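Local coordinates for putative regulatory protein (Streptomyces coelicolor A3, PDB 2PZ9), which probably binds DNA and regulates transcription as a member of the TetR family of bacterial regulators, at the interface of chains A and B. Residues are numbered along the deposited sequence; one frame, centred on the assembly and turned at random. Chains: chain A/B, Putative regulatory protein.

Contact 1 and contact 2 are neighbouring patches of the two-fold interface between chains A and B, with the centres of their C-alpha atoms about 10 Å apart. Both use helix 165-176 and helix 178-181 with the residue after it, and they share A:Thr178 and A:Gln182; contact 1 adds helices 183-192 and 198-212. Contact 2 lies at the symmetry axis and contains each residue together with its mate; contact 1 lies off the axis and has a twin with the chains exchanged. A central polar cluster is thus flanked by apolar packing and a salt bridge, an arrangement consistent with the dimer expected of a TetR-family regulator.

Contact 1: the interface of chains A and B. Residues chain A 178-179, 182, 185, 189, 201; chain B 166-167, 169-171.
A:Arg201 takes hold of B:Asp167 side-on, one guanidinium nitrogen to each carboxylate oxygen. A:Arg201 NE donates to B:Asp167 OD1 at 2.7 Å, a salt bridge, and A:Arg201 NH2 donates to B:Asp167 OD2 at 2.8 Å. Both oxygens are met on their syn sides, and the two flat groups lie 29° apart, close enough to coplanar for the paired grip to resist rotation of either. Beside this pair the indole of A:Trp179 presents its six-membered ring to chain B. A:Trp179 CZ2 comes within 3.4 Å of B:Asp167 OD1, with the carboxylate standing almost perpendicular to the ring (87°). Further along the rim, A:Trp179 CH2 packs against the methyl CB of B:Ala170 at 3.6 Å.

A:Ile185 reaches the same alanine with both of its branches: A:Ile185 CD1 lies 3.7 Å from B:Ala170 CA, while CG2 sits near the methyl. The longer branch, CG1 to CD1, also brushes CD2 of B:Leu169. B:Val166 holds CG1 anti to its backbone N (chi1 171°), which turns that methyl toward both A:Trp179 CH2 and A:Ala189 CB, with B:Val166 CG1 3.7 Å from A:Ala189 CB. At the far end A:Thr178 OG1 rests against CA and CD2 of B:Leu171.

One shell out, within chain A, the bent arginine chain lays its CD over a face of the A:Trp179 ring, toward the rim, which is likely to steady both.

The site clamps helix 165-176 of chain B against helices 178-181, 183-192 and 198-212 of chain A, joining apolar packing to a charged pair in what is probably the biological dimer.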
ATOM      1  N   THR A 178       4.433  -3.096   4.965  1.00 71.03           N
ATOM      2  CA  THR A 178       3.616  -2.677   6.090  1.00 68.86           C
ATOM      3  C   THR A 178       3.877  -1.257   6.614  1.00 67.54           C
ATOM      4  O   THR A 178       2.934  -0.532   6.905  1.00 66.81           O
ATOM      5  CB  THR A 178       3.753  -3.722   7.206  1.00 68.59           C
ATOM      6  OG1 THR A 178       2.694  -3.591   8.134  1.00 67.84           O
ATOM      7  CG2 THR A 178       5.051  -3.552   7.919  1.00 69.48           C
ATOM      8  N   TRP A 179       5.145  -0.866   6.706  1.00 66.39           N
ATOM      9  CA  TRP A 179       5.533   0.416   7.314  1.00 65.96           C
ATOM     10  C   TRP A 179       5.645   1.559   6.313  1.00 66.24           C
ATOM     11  O   TRP A 179       5.409   2.728   6.651  1.00 66.37           O
ATOM     12  CB  TRP A 179       6.803   0.257   8.149  1.00 64.71           C
ATOM     13  CG  TRP A 179       6.484  -0.572   9.334  1.00 64.30           C
ATOM     14  CD1 TRP A 179       6.824  -1.884   9.547  1.00 63.62           C
ATOM     15  CD2 TRP A 179       5.674  -0.180  10.457  1.00 64.35           C
ATOM     16  NE1 TRP A 179       6.297  -2.329  10.753  1.00 63.98           N
ATOM     17  CE2 TRP A 179       5.587  -1.303  11.326  1.00 64.07           C
ATOM     18  CE3 TRP A 179       5.026   1.014  10.822  1.00 62.45           C
ATOM     19  CZ2 TRP A 179       4.884  -1.259  12.522  1.00 62.62           C
ATOM     20  CZ3 TRP A 179       4.339   1.053  12.000  1.00 62.49           C
ATOM     21  CH2 TRP A 179       4.269  -0.074  12.841  1.00 63.01           C
ATOM     22  N   GLN A 182       1.647   1.956   5.812  1.00 66.94           N
ATOM     23  CA  GLN A 182       0.861   2.502   6.951  1.00 66.20           C
ATOM     24  C   GLN A 182       1.586   3.676   7.633  1.00 65.85           C
ATOM     25  O   GLN A 182       2.033   3.531   8.774  1.00 65.85           O
ATOM     26  CB  GLN A 182       0.600   1.418   8.020  1.00 66.37           C
ATOM     27  CG  GLN A 182      -0.068   0.126   7.540  1.00 65.39           C
ATOM     28  CD  GLN A 182      -1.543   0.305   7.180  1.00 65.31           C
ATOM     29  OE1 GLN A 182      -2.059  -0.427   6.345  1.00 65.10           O
ATOM     30  NE2 GLN A 182      -2.222   1.270   7.808  1.00 63.71           N
ATOM     31  N   ILE A 185      -0.140   5.128  11.207  1.00 64.29           N
ATOM     32  CA  ILE A 185       0.294   4.291  12.337  1.00 64.73           C
ATOM     33  C   ILE A 185       1.812   4.400  12.530  1.00 65.55           C
ATOM     34  O   ILE A 185       2.284   4.502  13.668  1.00 65.60           O
ATOM     35  CB  ILE A 185      -0.111   2.783  12.165  1.00 64.62           C
ATOM     36  CG1 ILE A 185      -1.624   2.628  11.954  1.00 65.02           C
ATOM     37  CG2 ILE A 185       0.328   1.931  13.364  1.00 63.52           C
ATOM     38  CD1 ILE A 185      -2.045   1.293  11.278  1.00 65.27           C
ATOM     39  N   ALA A 189       3.643   5.142  15.904  1.00 72.44           N
ATOM     40  CA  ALA A 189       4.646   4.169  16.314  1.00 72.57           C
ATOM     41  C   ALA A 189       5.780   4.862  17.035  1.00 72.63           C
ATOM     42  O   ALA A 189       6.443   4.244  17.861  1.00 72.65           O
ATOM     43  CB  ALA A 189       5.168   3.408  15.096  1.00 72.32           C
ATOM     44  N   ARG A 201      10.417  -3.723  14.430  1.00 51.23           N
ATOM     45  CA  ARG A 201       9.375  -3.804  13.388  1.00 50.95           C
ATOM     46  C   ARG A 201       9.647  -5.033  12.533  1.00 50.74           C
ATOM     47  O   ARG A 201       8.726  -5.766  12.155  1.00 50.84           O
ATOM     48  CB  ARG A 201       9.326  -2.560  12.469  1.00 50.66           C
ATOM     49  CG  ARG A 201       9.312  -1.159  13.144  1.00 50.91           C
ATOM     50  CD  ARG A 201       8.036  -0.825  13.947  1.00 49.89           C
ATOM     51  NE  ARG A 201       7.795  -1.790  15.029  1.00 53.09           N
ATOM     52  CZ  ARG A 201       8.273  -1.692  16.277  1.00 53.14           C
ATOM     53  NH1 ARG A 201       9.030  -0.647  16.629  1.00 52.48           N
ATOM     54  NH2 ARG A 201       7.995  -2.644  17.175  1.00 51.23           N
TER
ATOM     55  N   VAL B 166       1.280  -1.890  18.554  1.00 54.57           N
ATOM     56  CA  VAL B 166       1.707  -1.107  17.403  1.00 54.16           C
ATOM     57  C   VAL B 166       1.901  -2.000  16.169  1.00 54.04           C
ATOM     58  O   VAL B 166       1.386  -1.700  15.093  1.00 53.79           O
ATOM     59  CB  VAL B 166       2.986  -0.271  17.750  1.00 54.11           C
ATOM     60  CG1 VAL B 166       3.587   0.381  16.535  1.00 53.49           C
ATOM     61  CG2 VAL B 166       2.643   0.809  18.748  1.00 54.04           C
ATOM     62  N   ASP B 167       2.624  -3.102  16.331  1.00 53.86           N
ATOM     63  CA  ASP B 167       2.847  -4.019  15.216  1.00 53.92           C
ATOM     64  C   ASP B 167       1.546  -4.734  14.790  1.00 53.52           C
ATOM     65  O   ASP B 167       1.285  -4.905  13.585  1.00 54.14           O
ATOM     66  CB  ASP B 167       3.967  -5.026  15.538  1.00 54.06           C
ATOM     67  CG  ASP B 167       5.344  -4.351  15.730  1.00 56.52           C
ATOM     68  OD1 ASP B 167       5.817  -3.655  14.797  1.00 59.41           O
ATOM     69  OD2 ASP B 167       5.973  -4.527  16.809  1.00 58.04           O
ATOM     70  N   LEU B 169      -1.680  -3.818  15.063  1.00 49.88           N
ATOM     71  CA  LEU B 169      -2.575  -2.913  14.357  1.00 50.29           C
ATOM     72  C   LEU B 169      -2.128  -2.662  12.913  1.00 51.47           C
ATOM     73  O   LEU B 169      -2.874  -2.928  11.969  1.00 51.95           O
ATOM     74  CB  LEU B 169      -2.694  -1.600  15.119  1.00 49.82           C
ATOM     75  CG  LEU B 169      -3.674  -0.600  14.527  1.00 49.82           C
ATOM     76  CD1 LEU B 169      -5.084  -1.091  14.769  1.00 49.98           C
ATOM     77  CD2 LEU B 169      -3.468   0.827  15.064  1.00 49.56           C
ATOM     78  N   ALA B 170      -0.893  -2.172  12.755  1.00 52.43           N
ATOM     79  CA  ALA B 170      -0.286  -1.908  11.449  1.00 53.02           C
ATOM     80  C   ALA B 170      -0.388  -3.086  10.486  1.00 53.61           C
ATOM     81  O   ALA B 170      -0.909  -2.945   9.375  1.00 53.29           O
ATOM     82  CB  ALA B 170       1.149  -1.516  11.633  1.00 52.53           C
ATOM     83  N   LEU B 171       0.120  -4.232  10.929  1.00 54.58           N
ATOM     84  CA  LEU B 171       0.077  -5.467  10.155  1.00 56.40           C
ATOM     85  C   LEU B 171      -1.319  -5.809   9.638  1.00 57.38           C
ATOM     86  O   LEU B 171      -1.533  -5.975   8.428  1.00 57.63           O
ATOM     87  CB  LEU B 171       0.606  -6.649  10.978  1.00 56.56           C
ATOM     88  CG  LEU B 171       2.107  -6.583  11.303  1.00 56.39           C
ATOM     89  CD1 LEU B 171       2.454  -7.489  12.490  1.00 53.09           C
ATOM     90  CD2 LEU B 171       2.998  -6.856  10.062  1.00 54.73           C
TER

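Contact 2: the interface of chains A and B. Residues chain A 173-174, 177-178, 181-182; chain B 173-174, 177-178, 181-182.
A:Gln174 and B:Gln174 meet at the two-fold axis, their side chains crossing at about a right angle, with the amide planes only modestly turned against each other. This is the crowded centre of the patch. As modelled, A:Gln174 OE1 and B:Gln174 OE1 lie 2.7 Å apart and each also faces the other residue's backbone O, acceptor against acceptor. That assignment is doubtful at 2.8 Å resolution, where the two ends of an amide are hard to tell apart; turning one of the pair could relieve the centre but would disturb its bond to Gln182.

The bend at chi2 (-61°) swings the amide of A:Gln174 against CA of B:Gly181 and toward B:Gln182. There, as modelled, A:Gln174 NE2 donates to B:Gln182 OE1 at 3.3 Å, a long bond, bent at the hydrogen (142°). The donor comes in tilted from the carbonyl plane, and B:Gln174 makes the same bond to A:Gln182. The paired glutamines slide past each other in opposite directions, bringing A:Gln174 CG within 3.8 Å of B:Gln182 CG. The chain also crosses B:Thr178, A:Gln174 CB lying 3.7 Å from the hydroxyl OG1 of B:Thr178. An alanine in place of A:Gln174 would probably leave B:Gln182 OE1 without this amide donor and open a gap against B:Gln182 CG.

Away from the axis the fit is looser. Selenomethionines A:Met177 and B:Met177 hide little surface, and each Asn173 contributes its CB more than its amide. A further touch is made by the other face of the B:Gln182 amide: B:Gln182 CD stands 3.6 Å from A:Asn173 CB, with B:Gln182 NE2 at 3.7 Å from that same A:Asn173 CB.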
ATOM      1  N   ASN A 173       4.258 -10.141   0.080  1.00 58.54           N
ATOM      2  CA  ASN A 173       4.534  -8.824  -0.435  1.00 58.53           C
ATOM      3  C   ASN A 173       3.857  -7.653   0.289  1.00 58.64           C
ATOM      4  O   ASN A 173       4.495  -6.623   0.531  1.00 58.08           O
ATOM      5  CB  ASN A 173       4.150  -8.796  -1.885  1.00 58.77           C
ATOM      6  CG  ASN A 173       5.214  -9.345  -2.741  1.00 59.90           C
ATOM      7  OD1 ASN A 173       6.009  -8.579  -3.283  1.00 63.43           O
ATOM      8  ND2 ASN A 173       5.296 -10.670  -2.837  1.00 59.85           N
ATOM      9  N   GLN A 174       2.571  -7.801   0.607  1.00 59.11           N
ATOM     10  CA  GLN A 174       1.841  -6.766   1.342  1.00 60.11           C
ATOM     11  C   GLN A 174       2.465  -6.512   2.684  1.00 61.40           C
ATOM     12  O   GLN A 174       2.958  -5.424   2.915  1.00 61.38           O
ATOM     13  CB  GLN A 174       0.388  -7.143   1.575  1.00 58.82           C
ATOM     14  CG  GLN A 174      -0.524  -6.489   0.650  1.00 58.27           C
ATOM     15  CD  GLN A 174      -0.521  -4.972   0.718  1.00 55.90           C
ATOM     16  OE1 GLN A 174      -0.905  -4.380   1.717  1.00 55.67           O
ATOM     17  NE2 GLN A 174      -0.142  -4.340  -0.381  1.00 54.98           N
HETATM   18  N   MSE A 177       5.584  -4.526   3.093  1.00 72.62           N
HETATM   19  CA  MSE A 177       5.599  -3.091   2.916  1.00 76.67           C
HETATM   20  C   MSE A 177       4.652  -2.408   3.858  1.00 72.84           C
HETATM   21  O   MSE A 177       4.183  -1.307   3.614  1.00 72.52           O
HETATM   22  CB  MSE A 177       5.332  -2.734   1.490  1.00 76.25           C
HETATM   23  CG  MSE A 177       6.462  -3.152   0.583  1.00 80.48           C
HETATM   24 SE   MSE A 177       5.407  -3.571  -0.990  1.00 92.30          SE
HETATM   25  CE  MSE A 177       6.548  -5.066  -2.153  1.00 83.38           C
ATOM     26  N   THR A 178       4.433  -3.096   4.965  1.00 71.03           N
ATOM     27  CA  THR A 178       3.616  -2.677   6.090  1.00 68.86           C
ATOM     28  C   THR A 178       3.877  -1.257   6.614  1.00 67.54           C
ATOM     29  O   THR A 178       2.934  -0.532   6.905  1.00 66.81           O
ATOM     30  CB  THR A 178       3.753  -3.722   7.206  1.00 68.59           C
ATOM     31  OG1 THR A 178       2.694  -3.591   8.134  1.00 67.84           O
ATOM     32  CG2 THR A 178       5.051  -3.552   7.919  1.00 69.48           C
ATOM     33  N   GLY A 181       3.490   1.189   3.720  1.00 66.76           N
ATOM     34  CA  GLY A 181       2.047   1.293   3.465  1.00 66.75           C
ATOM     35  C   GLY A 181       1.148   1.852   4.573  1.00 67.11           C
ATOM     36  O   GLY A 181      -0.011   2.172   4.308  1.00 67.61           O
ATOM     37  N   GLN A 182       1.647   1.956   5.812  1.00 66.94           N
ATOM     38  CA  GLN A 182       0.861   2.502   6.951  1.00 66.20           C
ATOM     39  C   GLN A 182       1.586   3.676   7.633  1.00 65.85           C
ATOM     40  O   GLN A 182       2.033   3.531   8.774  1.00 65.85           O
ATOM     41  CB  GLN A 182       0.600   1.418   8.020  1.00 66.37           C
ATOM     42  CG  GLN A 182      -0.068   0.126   7.540  1.00 65.39           C
ATOM     43  CD  GLN A 182      -1.543   0.305   7.180  1.00 65.31           C
ATOM     44  OE1 GLN A 182      -2.059  -0.427   6.345  1.00 65.10           O
ATOM     45  NE2 GLN A 182      -2.222   1.270   7.808  1.00 63.71           N
TER
ATOM     46  N   ASN B 173      -4.134  -4.047   9.354  1.00 58.54           N
ATOM     47  CA  ASN B 173      -4.431  -3.066   8.342  1.00 58.53           C
ATOM     48  C   ASN B 173      -3.762  -3.273   6.976  1.00 58.64           C
ATOM     49  O   ASN B 173      -4.411  -3.105   5.938  1.00 58.08           O
ATOM     50  CB  ASN B 173      -4.059  -1.714   8.873  1.00 58.77           C
ATOM     51  CG  ASN B 173      -5.122  -1.150   9.719  1.00 59.90           C
ATOM     52  OD1 ASN B 173      -5.931  -0.363   9.229  1.00 63.43           O
ATOM     53  ND2 ASN B 173      -5.190  -1.574  10.979  1.00 59.85           N
ATOM     54  N   GLN B 174      -2.472  -3.608   6.979  1.00 59.11           N
ATOM     55  CA  GLN B 174      -1.748  -3.876   5.735  1.00 60.11           C
ATOM     56  C   GLN B 174      -2.365  -5.023   4.986  1.00 61.40           C
ATOM     57  O   GLN B 174      -2.869  -4.821   3.898  1.00 61.38           O
ATOM     58  CB  GLN B 174      -0.290  -4.219   5.981  1.00 58.82           C
ATOM     59  CG  GLN B 174       0.607  -3.102   5.728  1.00 58.27           C
ATOM     60  CD  GLN B 174       0.587  -2.578   4.302  1.00 55.90           C
ATOM     61  OE1 GLN B 174       0.972  -3.266   3.368  1.00 55.67           O
ATOM     62  NE2 GLN B 174       0.191  -1.326   4.149  1.00 54.98           N
HETATM   63  N   MSE B 177      -5.504  -4.670   3.022  1.00 72.62           N
HETATM   64  CA  MSE B 177      -5.538  -3.952   1.768  1.00 76.67           C
HETATM   65  C   MSE B 177      -4.592  -4.545   0.765  1.00 72.84           C
HETATM   66  O   MSE B 177      -4.138  -3.889  -0.160  1.00 72.52           O
HETATM   67  CB  MSE B 177      -5.287  -2.496   1.988  1.00 76.25           C
HETATM   68  CG  MSE B 177      -6.418  -1.835   2.733  1.00 80.48           C
HETATM   69 SE   MSE B 177      -5.371  -0.533   3.719  1.00 92.30          SE
HETATM   70  CE  MSE B 177      -6.504  -0.053   5.557  1.00 83.38           C
ATOM     71  N   THR B 178      -4.356  -5.829   0.970  1.00 71.03           N
ATOM     72  CA  THR B 178      -3.535  -6.694   0.142  1.00 68.86           C
ATOM     73  C   THR B 178      -3.809  -6.632  -1.368  1.00 67.54           C
ATOM     74  O   THR B 178      -2.872  -6.608  -2.157  1.00 66.81           O
ATOM     75  CB  THR B 178      -3.650  -8.129   0.675  1.00 68.59           C
ATOM     76  OG1 THR B 178      -2.585  -8.922   0.186  1.00 67.84           O
ATOM     77  CG2 THR B 178      -4.944  -8.737   0.253  1.00 69.48           C
ATOM     78  N   GLY B 181      -3.474  -3.012  -2.508  1.00 66.76           N
ATOM     79  CA  GLY B 181      -2.034  -2.720  -2.516  1.00 66.75           C
ATOM     80  C   GLY B 181      -1.134  -3.515  -3.467  1.00 67.11           C
ATOM     81  O   GLY B 181       0.019  -3.132  -3.669  1.00 67.61           O
ATOM     82  N   GLN B 182      -1.624  -4.623  -4.038  1.00 66.94           N
ATOM     83  CA  GLN B 182      -0.835  -5.452  -4.989  1.00 66.20           C
ATOM     84  C   GLN B 182      -1.569  -5.636  -6.330  1.00 65.85           C
ATOM     85  O   GLN B 182      -2.005  -6.750  -6.634  1.00 65.85           O
ATOM     86  CB  GLN B 182      -0.553  -6.854  -4.405  1.00 66.37           C
ATOM     87  CG  GLN B 182       0.127  -6.903  -3.034  1.00 65.39           C
ATOM     88  CD  GLN B 182       1.597  -6.484  -3.071  1.00 65.31           C
ATOM     89  OE1 GLN B 182       2.114  -5.991  -2.077  1.00 65.10           O
ATOM     90  NE2 GLN B 182       2.270  -6.682  -4.210  1.00 63.71           N
TER